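Local coordinates for protein DNMT2 (Spodoptera frugiperda, PDB 4H0N) that probably methylates cytosine 38 in the anticodon loop of tRNA(Asp), using S-adenosyl-L-methionine as methyl donor, and can also act on cytosine in DNA, at residues A[17-22]-A[322-327]; A[119-124]-A[145-150]. The protein carries 3 engineered substitutions. All blocks are in the same frame, centred on the assembly; numbering follows the deposited sequence.

In the fold
Contact 1 is largely buried and joins segments 17-22 and 322-327 of helices 15-23 and 321-332. Contact 2 lies at the surface, where side chains of the loop 119-124 meet the strand end in 145-150. Both belong to the same class I methyltransferase fold, in which a mixed sheet carries helices on its faces. They meet directly: L327 and V323 of the second helix pack on F146, L148 and P150, so one face of strand 141-148 is covered by that helix while L147, on the other face, meets the loop. The chemistry follows the place. Contact 1 is close helix packing with at most one weak, unsettled hydrogen bond. Contact 2 sets a charged pair over a leucine.

Contact 1: residues A[17-22]-A[322-327]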
loop_
_atom_site.group_PDB
_atom_site.type_symbol
_atom_site.label_atom_id
_atom_site.label_comp_id
_atom_site.label_asym_id
_atom_site.label_seq_id
_atom_site.Cartn_x
_atom_site.Cartn_y
_atom_site.Cartn_z
ATOM N N HIS A 17 9.549 -3.163 5.024
ATOM C CA HIS A 17 11.002 -3.154 5.138
ATOM C C HIS A 17 11.575 -1.792 4.752
ATOM O O HIS A 17 12.504 -1.295 5.388
ATOM C CB HIS A 17 11.588 -4.244 4.244
ATOM C CG HIS A 17 13.006 -4.595 4.555
ATOM N ND1 HIS A 17 13.583 -5.780 4.154
ATOM C CD2 HIS A 17 13.971 -3.916 5.226
ATOM C CE1 HIS A 17 14.839 -5.818 4.564
ATOM N NE2 HIS A 17 15.098 -4.704 5.212
ATOM N N CYS A 18 11.012 -1.186 3.713
ATOM C CA CYS A 18 11.446 0.137 3.297
ATOM C C CYS A 18 11.100 1.189 4.335
ATOM O O CYS A 18 11.837 2.152 4.517
ATOM C CB CYS A 18 10.824 0.509 1.956
ATOM S SG CYS A 18 11.676 -0.218 0.562
ATOM N N ALA A 19 9.977 0.992 5.013
ATOM C CA ALA A 19 9.497 1.950 5.995
ATOM C C ALA A 19 10.283 1.857 7.303
ATOM O O ALA A 19 10.509 2.864 7.978
ATOM C CB ALA A 19 8.010 1.745 6.241
ATOM N N TRP A 20 10.700 0.646 7.656
ATOM C CA TRP A 20 11.497 0.437 8.858
ATOM C C TRP A 20 12.828 1.180 8.773
ATOM O O TRP A 20 13.298 1.743 9.762
ATOM C CB TRP A 20 11.754 -1.051 9.087
ATOM C CG TRP A 20 12.523 -1.302 10.338
ATOM C CD1 TRP A 20 13.851 -1.607 10.442
ATOM C CD2 TRP A 20 12.019 -1.242 11.675
ATOM N NE1 TRP A 20 14.198 -1.751 11.761
ATOM C CE2 TRP A 20 13.091 -1.528 12.538
ATOM C CE3 TRP A 20 10.759 -0.980 12.223
ATOM C CZ2 TRP A 20 12.945 -1.559 13.922
ATOM C CZ3 TRP A 20 10.616 -1.011 13.598
ATOM C CH2 TRP A 20 11.702 -1.299 14.432
ATOM N N LYS A 21 13.431 1.177 7.586
ATOM C CA LYS A 21 14.675 1.901 7.357
ATOM C C LYS A 21 14.468 3.395 7.516
ATOM O O LYS A 21 15.250 4.067 8.180
ATOM C CB LYS A 21 15.227 1.602 5.964
ATOM C CG LYS A 21 15.893 0.246 5.835
ATOM C CD LYS A 21 16.463 0.045 4.434
ATOM C CE LYS A 21 17.118 -1.326 4.290
ATOM N NZ LYS A 21 17.867 -1.461 3.005
ATOM N N GLU A 22 13.407 3.910 6.905
ATOM C CA GLU A 22 13.132 5.338 6.941
ATOM C C GLU A 22 12.908 5.862 8.360
ATOM O O GLU A 22 13.133 7.040 8.628
ATOM C CB GLU A 22 11.938 5.678 6.045
ATOM C CG GLU A 22 12.314 6.398 4.762
ATOM C CD GLU A 22 12.464 7.900 4.953
ATOM O OE1 GLU A 22 13.526 8.446 4.585
ATOM O OE2 GLU A 22 11.515 8.537 5.456
ATOM N N LYS A 322 6.151 6.211 3.622
ATOM C CA LYS A 322 6.256 7.352 4.531
ATOM C C LYS A 322 5.301 7.276 5.716
ATOM O O LYS A 322 5.700 7.492 6.859
ATOM C CB LYS A 322 6.048 8.661 3.773
ATOM C CG LYS A 322 5.877 9.873 4.659
ATOM C CD LYS A 322 6.824 10.973 4.240
ATOM C CE LYS A 322 6.287 12.333 4.652
ATOM N NZ LYS A 322 7.326 13.398 4.641
ATOM N N VAL A 323 4.040 6.974 5.442
ATOM C CA VAL A 323 3.038 6.886 6.496
ATOM C C VAL A 323 3.418 5.843 7.549
ATOM O O VAL A 323 3.287 6.087 8.750
ATOM C CB VAL A 323 1.646 6.565 5.920
ATOM C CG1 VAL A 323 0.624 6.420 7.034
ATOM C CG2 VAL A 323 1.221 7.652 4.947
ATOM N N ILE A 324 3.909 4.692 7.102
ATOM C CA ILE A 324 4.259 3.615 8.026
ATOM C C ILE A 324 5.477 3.978 8.870
ATOM O O ILE A 324 5.536 3.674 10.065
ATOM C CB ILE A 324 4.498 2.291 7.282
ATOM C CG1 ILE A 324 3.197 1.820 6.646
ATOM C CG2 ILE A 324 5.030 1.218 8.222
ATOM C CD1 ILE A 324 3.338 0.531 5.952
ATOM N N SER A 325 6.437 4.643 8.239
ATOM C CA SER A 325 7.610 5.129 8.937
ATOM C C SER A 325 7.185 6.066 10.068
ATOM O O SER A 325 7.712 5.997 11.185
ATOM C CB SER A 325 8.537 5.843 7.958
ATOM O OG SER A 325 9.779 6.152 8.565
ATOM N N GLU A 326 6.211 6.925 9.787
ATOM C CA GLU A 326 5.698 7.835 10.809
ATOM C C GLU A 326 4.956 7.127 11.943
ATOM O O GLU A 326 5.025 7.561 13.090
ATOM C CB GLU A 326 4.824 8.924 10.183
ATOM C CG GLU A 326 5.609 9.905 9.328
ATOM C CD GLU A 326 6.734 10.581 10.096
ATOM O OE1 GLU A 326 6.481 11.108 11.203
ATOM O OE2 GLU A 326 7.879 10.578 9.596
ATOM N N LEU A 327 4.245 6.048 11.626
ATOM C CA LEU A 327 3.533 5.279 12.645
ATOM C C LEU A 327 4.515 4.454 13.468
ATOM O O LEU A 327 4.342 4.292 14.679
ATOM C CB LEU A 327 2.480 4.368 12.010
ATOM C CG LEU A 327 1.247 5.024 11.387
ATOM C CD1 LEU A 327 0.449 4.005 10.606
ATOM C CD2 LEU A 327 0.378 5.667 12.446
#
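S325 holds OG trans to its main-chain N (chi1 -171°), and this sends the hydroxyl across to the C-terminal half of helix 15-23. I324 has chi1 -65°, which sets CG2 anti to the backbone N, facing A19. A19 is the point of nearest backbone approach, with its CA 4.7 Å from the CA of S325. Its CB lies 3.6 Å from I324 CG2 and also touches I324 CB, so the A19 methyl packs directly against the isoleucine branch. The S325 hydroxyl reaches the carbonyl of A19, OG to O 3.4 Å. This bond is weak, and its proton has another acceptor within reach. OG also lies alongside E22, 3.4 Å from E22 CB.

The helix axes pass 7.9 Å apart at 53°, a close crossing that the small A19 and S325 allow. In this class I methyltransferase fold, helix 15-23 starts at G15, at the end of the glycine-rich loop; G14 and G15 probably bind the cofactor. Helix 321-332 is the last of the chain and follows N317 and S318, which also probably bind the cofactor. The contact thus brings the two ends of the sequence together next to the pocket. The side chain of I324 is about 7 Å from the bound S-adenosyl-L-homocysteine and packs on L116 and E118 of strand 114-119. At the exposed side, E22 OE2 stays 6.5 Å from K322 NZ, too far for a salt bridge. W20 turns from this interface to stack edge-to-face on F332.

Contact 2: residues A[119-124]-A[145-150]; sequences NVKGFE and EFLLCP
K121 NZ meets E124 OE2 at 2.7 Å in a salt bridge, approaching nearly along the C-O bond of the carboxylate. The pair sits in the loop after strand 114-119, just past the ENV motif of cytosine-5 methyltransferases, whose last two residues are N119 and V120. A type II turn runs from V120 to F123, closed by F123 N to V120 O at 3.2 Å. G122 takes its third position with a positive phi, which suits a glycine. The other carboxylate oxygen, E124 OE1, accepts the N-H of G122 at 3.0 Å. That N-H comes from the syn side, 25° out of the carboxylate plane. Each oxygen thus has its own donor, which fixes how the carboxylate is turned. E124 reaches back over the turn because CG lies between the backbone N and the carbonyl carbon (chi1 76°), with a further bend at chi2. Nearby, Y162 meets F123 edge-to-face.

L147, on strand 141-148, points at this group and crosses both side chains at about a right angle. No hydrogen bond joins the two segments. With an alanine in place of E124, K121 NZ would probably lose its charge partner and the G122 N-H this acceptor, and the methyls of L147 would be less covered. K121 CE comes 4.1 Å from L147 CD1. The same CD1 lies 3.6 Å from E124 OE2, while L147 CD2 sits 3.9 Å from E124 OE1.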
loop_
_atom_site.group_PDB
_atom_site.type_symbol
_atom_site.label_atom_id
_atom_site.label_comp_id
_atom_site.label_asym_id
_atom_site.label_seq_id
_atom_site.Cartn_x
_atom_site.Cartn_y
_atom_site.Cartn_z
ATOM N N ASN A 119 -4.487 -2.034 6.841
ATOM C CA ASN A 119 -5.665 -2.734 6.361
ATOM C C ASN A 119 -6.478 -1.853 5.419
ATOM O O ASN A 119 -6.121 -0.703 5.190
ATOM C CB ASN A 119 -6.512 -3.200 7.543
ATOM C CG ASN A 119 -6.976 -4.633 7.393
ATOM O OD1 ASN A 119 -7.672 -4.974 6.437
ATOM N ND2 ASN A 119 -6.579 -5.482 8.330
ATOM N N VAL A 120 -7.559 -2.387 4.860
ATOM C CA VAL A 120 -8.375 -1.608 3.934
ATOM C C VAL A 120 -9.270 -0.651 4.693
ATOM O O VAL A 120 -9.543 -0.849 5.875
ATOM C CB VAL A 120 -9.269 -2.498 3.039
ATOM C CG1 VAL A 120 -8.425 -3.280 2.044
ATOM C CG2 VAL A 120 -10.129 -3.429 3.886
ATOM N N LYS A 121 -9.716 0.395 4.009
ATOM C CA LYS A 121 -10.723 1.279 4.559
ATOM C C LYS A 121 -11.962 0.438 4.819
ATOM O O LYS A 121 -12.390 -0.329 3.958
ATOM C CB LYS A 121 -11.048 2.392 3.561
ATOM C CG LYS A 121 -11.564 3.681 4.194
ATOM C CD LYS A 121 -12.972 3.529 4.750
ATOM C CE LYS A 121 -13.266 4.556 5.828
ATOM N NZ LYS A 121 -14.454 4.164 6.639
ATOM N N GLY A 122 -12.537 0.576 6.007
ATOM C CA GLY A 122 -13.767 -0.123 6.324
ATOM C C GLY A 122 -13.525 -1.323 7.213
ATOM O O GLY A 122 -14.467 -1.908 7.752
ATOM N N PHE A 123 -12.256 -1.696 7.359
ATOM C CA PHE A 123 -11.894 -2.748 8.288
ATOM C C PHE A 123 -12.408 -2.401 9.673
ATOM O O PHE A 123 -12.939 -3.254 10.367
ATOM C CB PHE A 123 -10.384 -2.957 8.339
ATOM C CG PHE A 123 -9.965 -4.045 9.289
ATOM C CD1 PHE A 123 -10.266 -5.373 9.019
ATOM C CD2 PHE A 123 -9.278 -3.747 10.450
ATOM C CE1 PHE A 123 -9.886 -6.382 9.889
ATOM C CE2 PHE A 123 -8.894 -4.756 11.324
ATOM C CZ PHE A 123 -9.201 -6.073 11.041
ATOM N N GLU A 124 -12.282 -1.134 10.053
ATOM C CA GLU A 124 -12.679 -0.693 11.390
ATOM C C GLU A 124 -14.159 -0.939 11.701
ATOM O O GLU A 124 -14.573 -0.889 12.863
ATOM C CB GLU A 124 -12.328 0.787 11.606
ATOM C CG GLU A 124 -13.255 1.790 10.921
ATOM C CD GLU A 124 -12.990 1.925 9.432
ATOM O OE1 GLU A 124 -12.130 1.186 8.903
ATOM O OE2 GLU A 124 -13.646 2.775 8.792
ATOM N N GLU A 145 -5.938 2.985 16.844
ATOM C CA GLU A 145 -6.374 2.813 15.464
ATOM C C GLU A 145 -6.307 4.131 14.700
ATOM O O GLU A 145 -6.613 5.189 15.244
ATOM C CB GLU A 145 -7.801 2.275 15.414
ATOM C CG GLU A 145 -7.977 0.918 16.052
ATOM C CD GLU A 145 -9.369 0.363 15.847
ATOM O OE1 GLU A 145 -10.346 1.048 16.220
ATOM O OE2 GLU A 145 -9.487 -0.756 15.302
ATOM N N PHE A 146 -5.911 4.063 13.434
ATOM C CA PHE A 146 -5.849 5.251 12.592
ATOM C C PHE A 146 -6.622 5.049 11.296
ATOM O O PHE A 146 -6.843 3.923 10.858
ATOM C CB PHE A 146 -4.404 5.585 12.221
ATOM C CG PHE A 146 -3.499 5.838 13.395
ATOM C CD1 PHE A 146 -2.850 4.790 14.024
ATOM C CD2 PHE A 146 -3.255 7.129 13.836
ATOM C CE1 PHE A 146 -2.000 5.023 15.085
ATOM C CE2 PHE A 146 -2.407 7.368 14.895
ATOM C CZ PHE A 146 -1.777 6.317 15.516
ATOM N N LEU A 147 -7.027 6.157 10.690
ATOM C CA LEU A 147 -7.485 6.169 9.308
ATOM C C LEU A 147 -6.737 7.293 8.597
ATOM O O LEU A 147 -7.144 8.458 8.633
ATOM C CB LEU A 147 -8.999 6.371 9.218
ATOM C CG LEU A 147 -9.879 5.125 9.350
ATOM C CD1 LEU A 147 -11.354 5.499 9.367
ATOM C CD2 LEU A 147 -9.596 4.125 8.228
ATOM N N LEU A 148 -5.629 6.930 7.961
ATOM C CA LEU A 148 -4.720 7.904 7.389
ATOM C C LEU A 148 -4.657 7.861 5.880
ATOM O O LEU A 148 -4.753 6.802 5.251
ATOM C CB LEU A 148 -3.318 7.699 7.934
ATOM C CG LEU A 148 -3.193 7.894 9.436
ATOM C CD1 LEU A 148 -1.757 7.677 9.855
ATOM C CD2 LEU A 148 -3.665 9.283 9.825
ATOM N N CYS A 149 -4.483 9.046 5.316
ATOM C CA CYS A 149 -4.232 9.230 3.907
ATOM C C CYS A 149 -2.863 9.890 3.830
ATOM O O CYS A 149 -2.515 10.686 4.702
ATOM C CB CYS A 149 -5.298 10.151 3.330
ATOM S SG CYS A 149 -5.308 10.228 1.557
ATOM N N PRO A 150 -2.066 9.543 2.809
ATOM C CA PRO A 150 -0.750 10.164 2.624
ATOM C C PRO A 150 -0.842 11.667 2.352
ATOM O O PRO A 150 0.152 12.373 2.493
ATOM C CB PRO A 150 -0.201 9.449 1.384
ATOM C CG PRO A 150 -0.911 8.171 1.331
ATOM C CD PRO A 150 -2.286 8.437 1.865
#